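Local coordinates for protein formate-dependent phosphoribosylglycinamide formyltransferase (Mycobacterium tuberculosis H37Rv, PDB 6KHR) that is an ATP-grasp family enzyme whose chain joins a parallel-sheet domain to a large antiparallel sheet and pairs with a second copy of itself, at residues A[93-98]-A[118-123]; A[126-131]-A[304-309]; A[372-377]-A[407-412]. All blocks are in the same frame, centred on the assembly; numbering follows the deposited sequence.

Contact 1. Residues A[93-98]-A[118-123]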
ATOM      1  N   LEU A  93      -5.398 -19.284  -9.025  1.00 62.27           N
ATOM      2  CA  LEU A  93      -5.054 -19.989  -7.794  1.00 57.28           C
ATOM      3  C   LEU A  93      -3.642 -19.595  -7.366  1.00 54.96           C
ATOM      4  O   LEU A  93      -2.657 -20.027  -7.984  1.00 63.10           O
ATOM      5  CB  LEU A  93      -5.178 -21.495  -7.995  1.00 57.72           C
ATOM      6  CG  LEU A  93      -4.943 -22.387  -6.782  1.00 65.23           C
ATOM      7  CD1 LEU A  93      -5.797 -21.934  -5.607  1.00 72.14           C
ATOM      8  CD2 LEU A  93      -5.239 -23.852  -7.141  1.00 74.88           C
ATOM      9  N   VAL A  94      -3.545 -18.797  -6.299  1.00 56.08           N
ATOM     10  CA  VAL A  94      -2.282 -18.239  -5.806  1.00 55.10           C
ATOM     11  C   VAL A  94      -1.889 -18.905  -4.489  1.00 52.08           C
ATOM     12  O   VAL A  94      -2.642 -18.863  -3.506  1.00 50.02           O
ATOM     13  CB  VAL A  94      -2.370 -16.715  -5.618  1.00 43.24           C
ATOM     14  CG1 VAL A  94      -0.985 -16.133  -5.533  1.00 31.54           C
ATOM     15  CG2 VAL A  94      -3.115 -16.090  -6.747  1.00 57.41           C
ATOM     16  N   THR A  95      -0.683 -19.457  -4.457  1.00 44.58           N
ATOM     17  CA  THR A  95      -0.155 -20.172  -3.306  1.00 54.40           C
ATOM     18  C   THR A  95       0.747 -19.213  -2.544  1.00 64.72           C
ATOM     19  O   THR A  95       1.849 -18.894  -2.996  1.00 76.65           O
ATOM     20  CB  THR A  95       0.619 -21.415  -3.750  1.00 59.82           C
ATOM     21  OG1 THR A  95      -0.025 -22.015  -4.883  1.00 61.79           O
ATOM     22  CG2 THR A  95       0.680 -22.424  -2.628  1.00 61.22           C
ATOM     23  N   VAL A  96       0.279 -18.778  -1.392  1.00 70.43           N
ATOM     24  CA  VAL A  96       1.047 -17.762  -0.644  1.00 71.36           C
ATOM     25  C   VAL A  96       1.657 -18.409   0.588  1.00 86.98           C
ATOM     26  O   VAL A  96       2.336 -17.725   1.291  1.00 95.52           O
ATOM     27  CB  VAL A  96       0.151 -16.573  -0.279  1.00 66.06           C
ATOM     28  CG1 VAL A  96       0.975 -15.328  -0.080  1.00 72.68           C
ATOM     29  CG2 VAL A  96      -0.884 -16.316  -1.346  1.00 59.03           C
ATOM     30  N   THR A  97       1.422 -19.689   0.836  1.00 94.74           N
ATOM     31  CA  THR A  97       2.063 -20.296   2.026  1.00 95.85           C
ATOM     32  C   THR A  97       2.869 -21.520   1.611  1.00 97.10           C
ATOM     33  O   THR A  97       2.811 -21.885   0.447  1.00 97.54           O
ATOM     34  CB  THR A  97       1.052 -20.692   3.097  1.00 97.46           C
ATOM     35  OG1 THR A  97       1.820 -21.232   4.163  1.00 99.99           O
ATOM     36  CG2 THR A  97       0.114 -21.781   2.652  1.00 96.46           C
ATOM     37  N   ALA A  98       3.609 -22.101   2.548  1.00 99.55           N
ATOM     38  CA  ALA A  98       4.399 -23.315   2.254  1.00 99.85           C
ATOM     39  C   ALA A  98       3.613 -24.542   2.707  1.00 91.78           C
ATOM     40  O   ALA A  98       3.802 -25.605   2.142  1.00 91.16           O
ATOM     41  CB  ALA A  98       5.742 -23.246   2.933  1.00101.91           C
ATOM     42  N   LEU A 118      -2.608 -21.402 -12.543  1.00 60.54           N
ATOM     43  CA  LEU A 118      -1.933 -21.376 -11.240  1.00 52.86           C
ATOM     44  C   LEU A 118      -0.843 -20.320 -11.300  1.00 50.32           C
ATOM     45  O   LEU A 118      -0.070 -20.380 -12.207  1.00 50.79           O
ATOM     46  CB  LEU A 118      -1.348 -22.755 -10.996  1.00 54.61           C
ATOM     47  CG  LEU A 118      -2.152 -23.579 -10.012  1.00 60.85           C
ATOM     48  CD1 LEU A 118      -3.356 -24.187 -10.691  1.00 64.14           C
ATOM     49  CD2 LEU A 118      -1.292 -24.641  -9.374  1.00 51.31           C
ATOM     50  N   VAL A 119      -0.830 -19.374 -10.369  1.00 48.53           N
ATOM     51  CA  VAL A 119       0.220 -18.323 -10.363  1.00 46.76           C
ATOM     52  C   VAL A 119       0.745 -18.211  -8.945  1.00 59.57           C
ATOM     53  O   VAL A 119       0.169 -17.492  -8.206  1.00 70.86           O
ATOM     54  CB  VAL A 119      -0.336 -16.963 -10.798  1.00 54.68           C
ATOM     55  CG1 VAL A 119       0.753 -15.927 -10.848  1.00 53.03           C
ATOM     56  CG2 VAL A 119      -1.049 -17.031 -12.123  1.00 50.70           C
ATOM     57  N   PRO A 120       1.835 -18.870  -8.541  1.00 61.77           N
ATOM     58  CA  PRO A 120       2.747 -19.503  -9.464  1.00 52.85           C
ATOM     59  C   PRO A 120       2.339 -20.921  -9.864  1.00 54.19           C
ATOM     60  O   PRO A 120       1.439 -21.412  -9.307  1.00 53.94           O
ATOM     61  CB  PRO A 120       4.021 -19.548  -8.625  1.00 51.16           C
ATOM     62  CG  PRO A 120       3.543 -19.726  -7.228  1.00 50.24           C
ATOM     63  CD  PRO A 120       2.261 -18.948  -7.157  1.00 55.42           C
ATOM     64  N   ASN A 121       3.068 -21.507 -10.810  1.00 58.24           N
ATOM     65  CA  ASN A 121       2.889 -22.876 -11.356  1.00 55.13           C
ATOM     66  C   ASN A 121       3.066 -23.921 -10.268  1.00 59.77           C
ATOM     67  O   ASN A 121       3.849 -23.700  -9.381  1.00 66.22           O
ATOM     68  CB  ASN A 121       4.099 -23.297 -12.178  1.00 56.88           C
ATOM     69  CG  ASN A 121       4.097 -22.749 -13.578  1.00 72.83           C
ATOM     70  OD1 ASN A 121       3.127 -22.156 -14.004  1.00 86.31           O
ATOM     71  ND2 ASN A 121       5.173 -22.956 -14.300  1.00 62.89           N
ATOM     72  N   ALA A 122       2.416 -25.064 -10.407  1.00 62.54           N
ATOM     73  CA  ALA A 122       2.608 -26.131  -9.412  1.00 60.71           C
ATOM     74  C   ALA A 122       4.045 -26.599  -9.522  1.00 59.12           C
ATOM     75  O   ALA A 122       4.561 -27.106  -8.565  1.00 64.07           O
ATOM     76  CB  ALA A 122       1.653 -27.242  -9.648  1.00 57.22           C
ATOM     77  N   ARG A 123       4.633 -26.448 -10.699  1.00 65.82           N
ATOM     78  CA  ARG A 123       6.057 -26.730 -10.851  1.00 76.54           C
ATOM     79  C   ARG A 123       6.882 -25.923  -9.852  1.00 75.45           C
ATOM     80  O   ARG A 123       7.647 -26.481  -9.057  1.00 85.94           O
ATOM     81  CB  ARG A 123       6.507 -26.428 -12.283  1.00 76.65           C
ATOM     82  CG  ARG A 123       8.002 -26.128 -12.404  1.00 83.90           C
ATOM     83  CD  ARG A 123       8.590 -26.635 -13.713  1.00 89.17           C
ATOM     84  NE  ARG A 123      10.047 -26.518 -13.748  1.00 96.14           N
ATOM     85  CZ  ARG A 123      10.882 -27.399 -13.203  1.00 98.66           C
ATOM     86  NH1 ARG A 123      10.410 -28.467 -12.573  1.00 96.86           N
ATOM     87  NH2 ARG A 123      12.193 -27.213 -13.284  1.00 91.88           N
TER

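Contact 2. Residues A[126-131]-A[304-309]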
ATOM      1  N   ARG A 126       6.407 -26.881  -6.201  1.00 60.74           N
ATOM      2  CA  ARG A 126       7.066 -28.135  -5.841  1.00 72.90           C
ATOM      3  C   ARG A 126       8.581 -27.978  -5.772  1.00 73.28           C
ATOM      4  O   ARG A 126       9.218 -28.485  -4.841  1.00 78.81           O
ATOM      5  CB  ARG A 126       6.696 -29.245  -6.823  1.00 84.46           C
ATOM      6  CG  ARG A 126       7.490 -30.526  -6.588  1.00 94.99           C
ATOM      7  CD  ARG A 126       7.053 -31.666  -7.493  1.00100.34           C
ATOM      8  NE  ARG A 126       5.634 -31.968  -7.327  1.00107.38           N
ATOM      9  CZ  ARG A 126       5.133 -32.719  -6.347  1.00105.29           C
ATOM     10  NH1 ARG A 126       5.934 -33.248  -5.427  1.00105.97           N
ATOM     11  NH2 ARG A 126       3.827 -32.934  -6.282  1.00 98.36           N
ATOM     12  N   CYS A 127       9.181 -27.285  -6.744  1.00 60.40           N
ATOM     13  CA  CYS A 127      10.637 -27.217  -6.780  1.00 64.74           C
ATOM     14  C   CYS A 127      11.194 -26.469  -5.583  1.00 67.58           C
ATOM     15  O   CYS A 127      12.259 -26.821  -5.067  1.00 69.96           O
ATOM     16  CB  CYS A 127      11.110 -26.560  -8.072  1.00 80.11           C
ATOM     17  SG  CYS A 127      10.762 -27.522  -9.557  1.00104.86           S
ATOM     18  N   THR A 128      10.490 -25.449  -5.116  1.00 59.72           N
ATOM     19  CA  THR A 128      11.067 -24.568  -4.115  1.00 52.86           C
ATOM     20  C   THR A 128      10.749 -24.989  -2.698  1.00 53.57           C
ATOM     21  O   THR A 128      11.287 -24.391  -1.765  1.00 62.56           O
ATOM     22  CB  THR A 128      10.587 -23.145  -4.332  1.00 56.70           C
ATOM     23  OG1 THR A 128       9.159 -23.121  -4.236  1.00 57.73           O
ATOM     24  CG2 THR A 128      11.020 -22.662  -5.713  1.00 50.58           C
ATOM     25  N   ALA A 129       9.883 -25.983  -2.512  1.00 56.15           N
ATOM     26  CA  ALA A 129       9.663 -26.567  -1.198  1.00 64.62           C
ATOM     27  C   ALA A 129      10.527 -27.786  -0.965  1.00 80.21           C
ATOM     28  O   ALA A 129      10.646 -28.233   0.176  1.00 92.54           O
ATOM     29  CB  ALA A 129       8.193 -26.949  -1.016  1.00 58.25           C
ATOM     30  N   ASP A 130      11.112 -28.338  -2.019  1.00 77.30           N
ATOM     31  CA  ASP A 130      12.050 -29.456  -1.929  1.00 69.97           C
ATOM     32  C   ASP A 130      13.446 -28.848  -1.888  1.00 64.66           C
ATOM     33  O   ASP A 130      14.011 -28.494  -2.924  1.00 69.93           O
ATOM     34  CB  ASP A 130      11.853 -30.392  -3.120  1.00 74.38           C
ATOM     35  CG  ASP A 130      12.852 -31.544  -3.150  1.00 87.58           C
ATOM     36  OD1 ASP A 130      13.549 -31.787  -2.144  1.00 93.08           O
ATOM     37  OD2 ASP A 130      12.937 -32.209  -4.204  1.00 88.87           O
ATOM     38  N   ARG A 131      14.002 -28.698  -0.683  1.00 66.55           N
ATOM     39  CA  ARG A 131      15.253 -27.960  -0.553  1.00 66.99           C
ATOM     40  C   ARG A 131      16.391 -28.672  -1.277  1.00 59.96           C
ATOM     41  O   ARG A 131      17.186 -28.034  -1.977  1.00 50.72           O
ATOM     42  CB  ARG A 131      15.593 -27.736   0.927  1.00 61.30           C
ATOM     43  CG  ARG A 131      16.901 -26.987   1.164  1.00 81.22           C
ATOM     44  CD  ARG A 131      16.996 -25.737   0.279  1.00 97.67           C
ATOM     45  NE  ARG A 131      18.333 -25.146   0.255  1.00107.56           N
ATOM     46  CZ  ARG A 131      18.651 -23.977   0.804  1.00110.76           C
ATOM     47  NH1 ARG A 131      17.728 -23.255   1.433  1.00105.29           N
ATOM     48  NH2 ARG A 131      19.893 -23.516   0.724  1.00113.26           N
ATOM     49  N   ALA A 304      21.711 -18.688  -3.022  1.00 37.73           N
ATOM     50  CA  ALA A 304      21.361 -19.379  -1.786  1.00 37.44           C
ATOM     51  C   ALA A 304      19.972 -19.987  -1.800  1.00 49.01           C
ATOM     52  O   ALA A 304      19.794 -21.086  -1.267  1.00 59.00           O
ATOM     53  CB  ALA A 304      21.473 -18.442  -0.584  1.00 26.12           C
ATOM     54  N   ASP A 305      18.981 -19.308  -2.382  1.00 51.02           N
ATOM     55  CA  ASP A 305      17.607 -19.797  -2.340  1.00 40.91           C
ATOM     56  C   ASP A 305      16.716 -18.966  -3.260  1.00 44.17           C
ATOM     57  O   ASP A 305      17.105 -17.904  -3.749  1.00 39.46           O
ATOM     58  CB  ASP A 305      17.059 -19.769  -0.916  1.00 32.78           C
ATOM     59  CG  ASP A 305      15.878 -20.674  -0.741  1.00 55.48           C
ATOM     60  OD1 ASP A 305      15.608 -21.469  -1.673  1.00 65.80           O
ATOM     61  OD2 ASP A 305      15.216 -20.587   0.314  1.00 65.68           O
ATOM     62  N   VAL A 306      15.499 -19.464  -3.472  1.00 36.31           N
ATOM     63  CA  VAL A 306      14.437 -18.721  -4.135  1.00 49.93           C
ATOM     64  C   VAL A 306      13.102 -19.094  -3.501  1.00 47.89           C
ATOM     65  O   VAL A 306      12.843 -20.269  -3.216  1.00 49.90           O
ATOM     66  CB  VAL A 306      14.415 -18.974  -5.663  1.00 55.77           C
ATOM     67  CG1 VAL A 306      14.326 -20.456  -5.978  1.00 50.09           C
ATOM     68  CG2 VAL A 306      13.261 -18.195  -6.325  1.00 52.16           C
ATOM     69  N   THR A 307      12.250 -18.090  -3.285  1.00 52.13           N
ATOM     70  CA  THR A 307      10.891 -18.325  -2.818  1.00 56.37           C
ATOM     71  C   THR A 307       9.855 -17.730  -3.767  1.00 53.93           C
ATOM     72  O   THR A 307      10.030 -16.626  -4.292  1.00 57.19           O
ATOM     73  CB  THR A 307      10.667 -17.745  -1.442  1.00 59.41           C
ATOM     74  OG1 THR A 307       9.280 -17.867  -1.118  1.00 81.53           O
ATOM     75  CG2 THR A 307      11.063 -16.289  -1.410  1.00 47.30           C
ATOM     76  N   VAL A 308       8.753 -18.461  -3.943  1.00 53.63           N
ATOM     77  CA  VAL A 308       7.630 -18.017  -4.763  1.00 63.52           C
ATOM     78  C   VAL A 308       6.668 -17.153  -3.952  1.00 60.78           C
ATOM     79  O   VAL A 308       5.585 -16.798  -4.434  1.00 62.24           O
ATOM     80  CB  VAL A 308       6.883 -19.221  -5.373  1.00 71.03           C
ATOM     81  CG1 VAL A 308       7.842 -20.142  -6.125  1.00 62.56           C
ATOM     82  CG2 VAL A 308       6.113 -19.981  -4.287  1.00 65.20           C
ATOM     83  N   CYS A 309       7.050 -16.798  -2.726  1.00 67.26           N
ATOM     84  CA  CYS A 309       6.220 -15.998  -1.826  1.00 78.79           C
ATOM     85  C   CYS A 309       6.940 -14.715  -1.412  1.00 91.11           C
ATOM     86  O   CYS A 309       8.163 -14.707  -1.265  1.00 86.42           O
ATOM     87  CB  CYS A 309       5.853 -16.795  -0.566  1.00 84.81           C
ATOM     88  SG  CYS A 309       5.303 -18.500  -0.849  1.00 91.82           S
TER

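Contact 3. Residues A[372-377]-A[407-412]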
ATOM      1  N   THR A 372       2.776   7.528  18.603  1.00 45.80           N
ATOM      2  CA  THR A 372       3.079   8.951  18.504  1.00 43.40           C
ATOM      3  C   THR A 372       4.576   9.204  18.378  1.00 46.77           C
ATOM      4  O   THR A 372       5.011  10.025  17.562  1.00 49.77           O
ATOM      5  CB  THR A 372       2.518   9.692  19.722  1.00 43.00           C
ATOM      6  OG1 THR A 372       1.168  10.079  19.458  1.00 39.18           O
ATOM      7  CG2 THR A 372       3.333  10.935  20.023  1.00 39.03           C
ATOM      8  N   GLY A 373       5.378   8.504  19.178  1.00 49.90           N
ATOM      9  CA  GLY A 373       6.809   8.721  19.128  1.00 41.77           C
ATOM     10  C   GLY A 373       7.417   8.200  17.850  1.00 44.85           C
ATOM     11  O   GLY A 373       8.237   8.872  17.225  1.00 53.96           O
ATOM     12  N   ALA A 374       7.002   7.005  17.434  1.00 49.00           N
ATOM     13  CA  ALA A 374       7.582   6.393  16.253  1.00 44.56           C
ATOM     14  C   ALA A 374       7.380   7.260  15.007  1.00 44.47           C
ATOM     15  O   ALA A 374       8.315   7.434  14.218  1.00 47.29           O
ATOM     16  CB  ALA A 374       6.989   4.995  16.067  1.00 36.84           C
ATOM     17  N   LEU A 375       6.187   7.803  14.828  1.00 40.17           N
ATOM     18  CA  LEU A 375       5.858   8.599  13.625  1.00 38.25           C
ATOM     19  C   LEU A 375       6.403  10.015  13.716  1.00 35.94           C
ATOM     20  O   LEU A 375       6.179  10.766  12.836  1.00 47.25           O
ATOM     21  CB  LEU A 375       4.347   8.626  13.451  1.00 33.20           C
ATOM     22  CG  LEU A 375       3.755   7.653  12.449  1.00 40.63           C
ATOM     23  CD1 LEU A 375       4.790   6.710  11.912  1.00 29.35           C
ATOM     24  CD2 LEU A 375       2.634   6.897  13.084  1.00 44.52           C
ATOM     25  N   GLY A 376       7.136  10.335  14.752  1.00 31.51           N
ATOM     26  CA  GLY A 376       7.759  11.655  14.860  1.00 32.07           C
ATOM     27  C   GLY A 376       9.028  11.699  14.055  1.00 43.31           C
ATOM     28  O   GLY A 376       9.461  12.775  13.739  1.00 46.74           O
ATOM     29  N   VAL A 377       9.593  10.540  13.765  1.00 38.62           N
ATOM     30  CA  VAL A 377      10.790  10.371  12.915  1.00 41.96           C
ATOM     31  C   VAL A 377      10.428  10.742  11.488  1.00 47.03           C
ATOM     32  O   VAL A 377       9.499  10.207  10.976  1.00 33.61           O
ATOM     33  CB  VAL A 377      11.232   8.908  12.978  1.00 47.24           C
ATOM     34  CG1 VAL A 377      12.235   8.565  11.910  1.00 30.24           C
ATOM     35  CG2 VAL A 377      11.733   8.532  14.342  1.00 42.10           C
ATOM     36  N   ARG A 407      15.643   2.358  12.331  1.00 29.27           N
ATOM     37  CA  ARG A 407      16.015   1.837  13.637  1.00 29.92           C
ATOM     38  C   ARG A 407      15.411   2.711  14.737  1.00 44.25           C
ATOM     39  O   ARG A 407      14.986   2.196  15.777  1.00 39.63           O
ATOM     40  CB  ARG A 407      17.533   1.726  13.713  1.00 30.16           C
ATOM     41  CG  ARG A 407      18.123   1.482  15.064  1.00 37.74           C
ATOM     42  CD  ARG A 407      19.358   2.350  15.240  1.00 52.08           C
ATOM     43  NE  ARG A 407      20.582   1.647  14.877  1.00 59.80           N
ATOM     44  CZ  ARG A 407      21.380   1.046  15.757  1.00 86.55           C
ATOM     45  NH1 ARG A 407      21.085   1.073  17.051  1.00 93.58           N
ATOM     46  NH2 ARG A 407      22.478   0.422  15.344  1.00 95.43           N
ATOM     47  N   GLU A 408      15.296   4.025  14.493  1.00 42.16           N
ATOM     48  CA  GLU A 408      14.633   4.898  15.453  1.00 39.09           C
ATOM     49  C   GLU A 408      13.152   4.556  15.563  1.00 45.03           C
ATOM     50  O   GLU A 408      12.646   4.314  16.663  1.00 41.20           O
ATOM     51  CB  GLU A 408      14.845   6.361  15.068  1.00 55.27           C
ATOM     52  CG  GLU A 408      15.940   7.058  15.880  1.00 83.15           C
ATOM     53  CD  GLU A 408      16.469   8.343  15.236  1.00107.51           C
ATOM     54  OE1 GLU A 408      16.184   8.602  14.043  1.00113.45           O
ATOM     55  OE2 GLU A 408      17.179   9.105  15.931  1.00114.92           O
ATOM     56  N   VAL A 409      12.454   4.468  14.423  1.00 48.10           N
ATOM     57  CA  VAL A 409      11.040   4.088  14.437  1.00 47.64           C
ATOM     58  C   VAL A 409      10.834   2.792  15.214  1.00 47.70           C
ATOM     59  O   VAL A 409       9.946   2.693  16.074  1.00 30.77           O
ATOM     60  CB  VAL A 409      10.503   3.951  13.001  1.00 46.69           C
ATOM     61  CG1 VAL A 409       9.081   3.437  13.048  1.00 34.97           C
ATOM     62  CG2 VAL A 409      10.572   5.286  12.272  1.00 45.72           C
ATOM     63  N   ALA A 410      11.654   1.775  14.912  1.00 38.31           N
ATOM     64  CA  ALA A 410      11.518   0.485  15.584  1.00 34.86           C
ATOM     65  C   ALA A 410      11.825   0.605  17.067  1.00 43.79           C
ATOM     66  O   ALA A 410      11.135   0.013  17.906  1.00 43.00           O
ATOM     67  CB  ALA A 410      12.437  -0.551  14.936  1.00 30.10           C
ATOM     68  N   SER A 411      12.853   1.373  17.415  1.00 44.17           N
ATOM     69  CA  SER A 411      13.199   1.520  18.817  1.00 36.67           C
ATOM     70  C   SER A 411      12.061   2.173  19.602  1.00 48.25           C
ATOM     71  O   SER A 411      11.678   1.682  20.669  1.00 49.57           O
ATOM     72  CB  SER A 411      14.487   2.316  18.951  1.00 43.14           C
ATOM     73  OG  SER A 411      14.774   2.535  20.315  1.00 75.77           O
ATOM     74  N   ARG A 412      11.481   3.267  19.069  1.00 49.54           N
ATOM     75  CA  ARG A 412      10.373   3.945  19.758  1.00 40.06           C
ATOM     76  C   ARG A 412       9.124   3.084  19.833  1.00 41.91           C
ATOM     77  O   ARG A 412       8.190   3.429  20.561  1.00 60.32           O
ATOM     78  CB  ARG A 412       9.976   5.263  19.069  1.00 43.60           C
ATOM     79  CG  ARG A 412      11.111   6.065  18.473  1.00 53.53           C
ATOM     80  CD  ARG A 412      11.492   7.269  19.269  1.00 48.43           C
ATOM     81  NE  ARG A 412      11.067   8.501  18.612  1.00 54.32           N
ATOM     82  CZ  ARG A 412      11.892   9.381  18.053  1.00 56.73           C
ATOM     83  NH1 ARG A 412      11.408  10.480  17.488  1.00 64.69           N
ATOM     84  NH2 ARG A 412      13.200   9.170  18.064  1.00 62.25           N
TER

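Contact 1. Residues A[93-98]-A[118-123]
Leu118 opens the second segment as the partner of Leu93 in a parallel bridge, their CA atoms 4.9 Å apart. The two leucines lie side by side and point the same way from the sheet. Leu93 holds CG anti to its backbone N (chi1 -176°), and its CD2 meets CD1 of Leu118 at 4.0 Å. Leu118 CA also makes a CA-H...O contact with Leu93 O at 3.6 Å. The backbone gives the firmest link at the next residue: Val119 N donates to the same Leu93 O over 3.1 Å, nearly straight (159° at the hydrogen) but approaching from above the carbonyl plane. Val119 O makes a CA-H...O contact with Val94, whose CA is 3.5 Å away, yet Thr95 N is 4.3 Å from this oxygen and the ladder goes no further. A cis peptide bond then leads into Pro120, whose ring sets CD 4.0 Å from Thr95 N, so that packing takes over from pairing. Asn121 occupies the N-cap position of helix 122-129 without a capping bond from its side chain; Glu109 instead accepts from Ala122 N, and Arg123 reaches Ala283 O. The arrangement is the far end of a beta-alpha-beta crossover in a Rossmann-like parallel sheet, consistent with the N-terminal domain of many ATP-grasp relatives. Strand 92-95 is paired on its other side with strand 28-32, helix 102-109 packs on Leu118, and Ile333 of helix 325-334 meets both Val94 and Val119 on the face opposite the two leucines.

Contact 2. Residues A[126-131]-A[304-309]
Van der Waals packing centres on Thr128 of helix 122-129, which faces strand 300-307 and the turn beyond it. Its methyl CG2 meets CG1 of Val306 at 4.0 Å, the two side chains crossing at about a right angle, while its CB lies 3.8 Å from Val306 O. OG1, in the crowded position between backbone N and carbonyl carbon (chi1 60°), is hydrogen-bonded to Ala124 O and lies 3.8 Å from Val308 CG1. Leu284 adds a further apolar neighbour to Thr128.

The charged part is looser. Arg131 bends at chi2 (48°) to bring its guanidinium beside the strand. There NH2 comes within 3.1 Å of Ala304 O, at an angle too poor for a hydrogen bond, and NH1 stands 3.8 Å from Asp305 OD2. This is a long salt bridge: the oxygen lies well out of the guanidinium plane, so the pair probably gains from its charges alone, and no N-H points at the oxygen. Arg135 brings a like charge close to Arg131, which the carboxylate probably helps to offset.

Local bonds shape the strand itself. Asp305 OD1 accepts weakly from Val306 N at 2.7 Å, and Thr307 OG1 accepts from Cys309 N at 2.9 Å, an ST turn. Helix 122-129 and the start of helix 131-141 pack on an outer strand, made irregular by a classic beta bulge opposite Glu293, of the large antiparallel sheet in the ATP-grasp domain.

Contact 3. Residues A[372-377]-A[407-412]
Gly373 O, near the end of helix 368-374, is gripped by two donors from different directions. Gly376 N reaches it at 3.1 Å from within the chain's own closing turn, and Arg412 NE reaches it at 3.2 Å from helix 399-413. The arginine bond is bent (145° at the hydrogen) and comes from far above the carbonyl plane, 70° out of it, while the oxygen itself lies at the guanidinium edge. To arrive there the side chain sets CG anti to its carbonyl carbon and then folds at both chi2 and chi3, so that the aliphatic part passes Ala374, with CB of Arg412 3.8 Å from Ala374 N.

Val377, last residue of the type I turn that starts at Ala374, divides its two methyls between different tasks. CG2 sits over one face of the Arg412 guanidinium, offset toward the rim and 3.7 Å from NH1; it also meets CB of Glu408. CG1, anti to the backbone N, touches CG2 of Val409 at 3.7 Å. Beside it, CB of Ala374 packs on CG1 of Val409 at 4.0 Å. Val409 carries this apolar layer on to Ser380, Val382 and Ala392 of the sheet beneath, and Leu336 of the second subunit packs on Thr372 and Leu375.

Chemically, the contact pairs a valine-alanine interior with one cation laid across a helix terminus. The C-terminal end of a helix would add negative potential at its carbonyls, so a guanidinium there is probably favoured, with a methyl over the rim of one face and its NE spent on the carbonyl.

How the contacts relate
The residues that touch in contact 1 are all buried, contact 2 lies at the surface and contact 3 is partly buried. The first two share helix 122-129: contact 1 delivers the chain into its start, contact 2 uses its later part, and they touch, among other places, where Pro120 CG packs on Val308 CB at 3.9 Å. That helix bridges the parallel sheet and the antiparallel one. Chemistry follows place: backbone pairing and leucines in the core, a threonine-valine patch with a loose ion pair at the outer strand, and an arginine bonded to a carbonyl where the end of helix 368-374 and the turn after it meet helix 399-413, centres about 35 Å from contact 2.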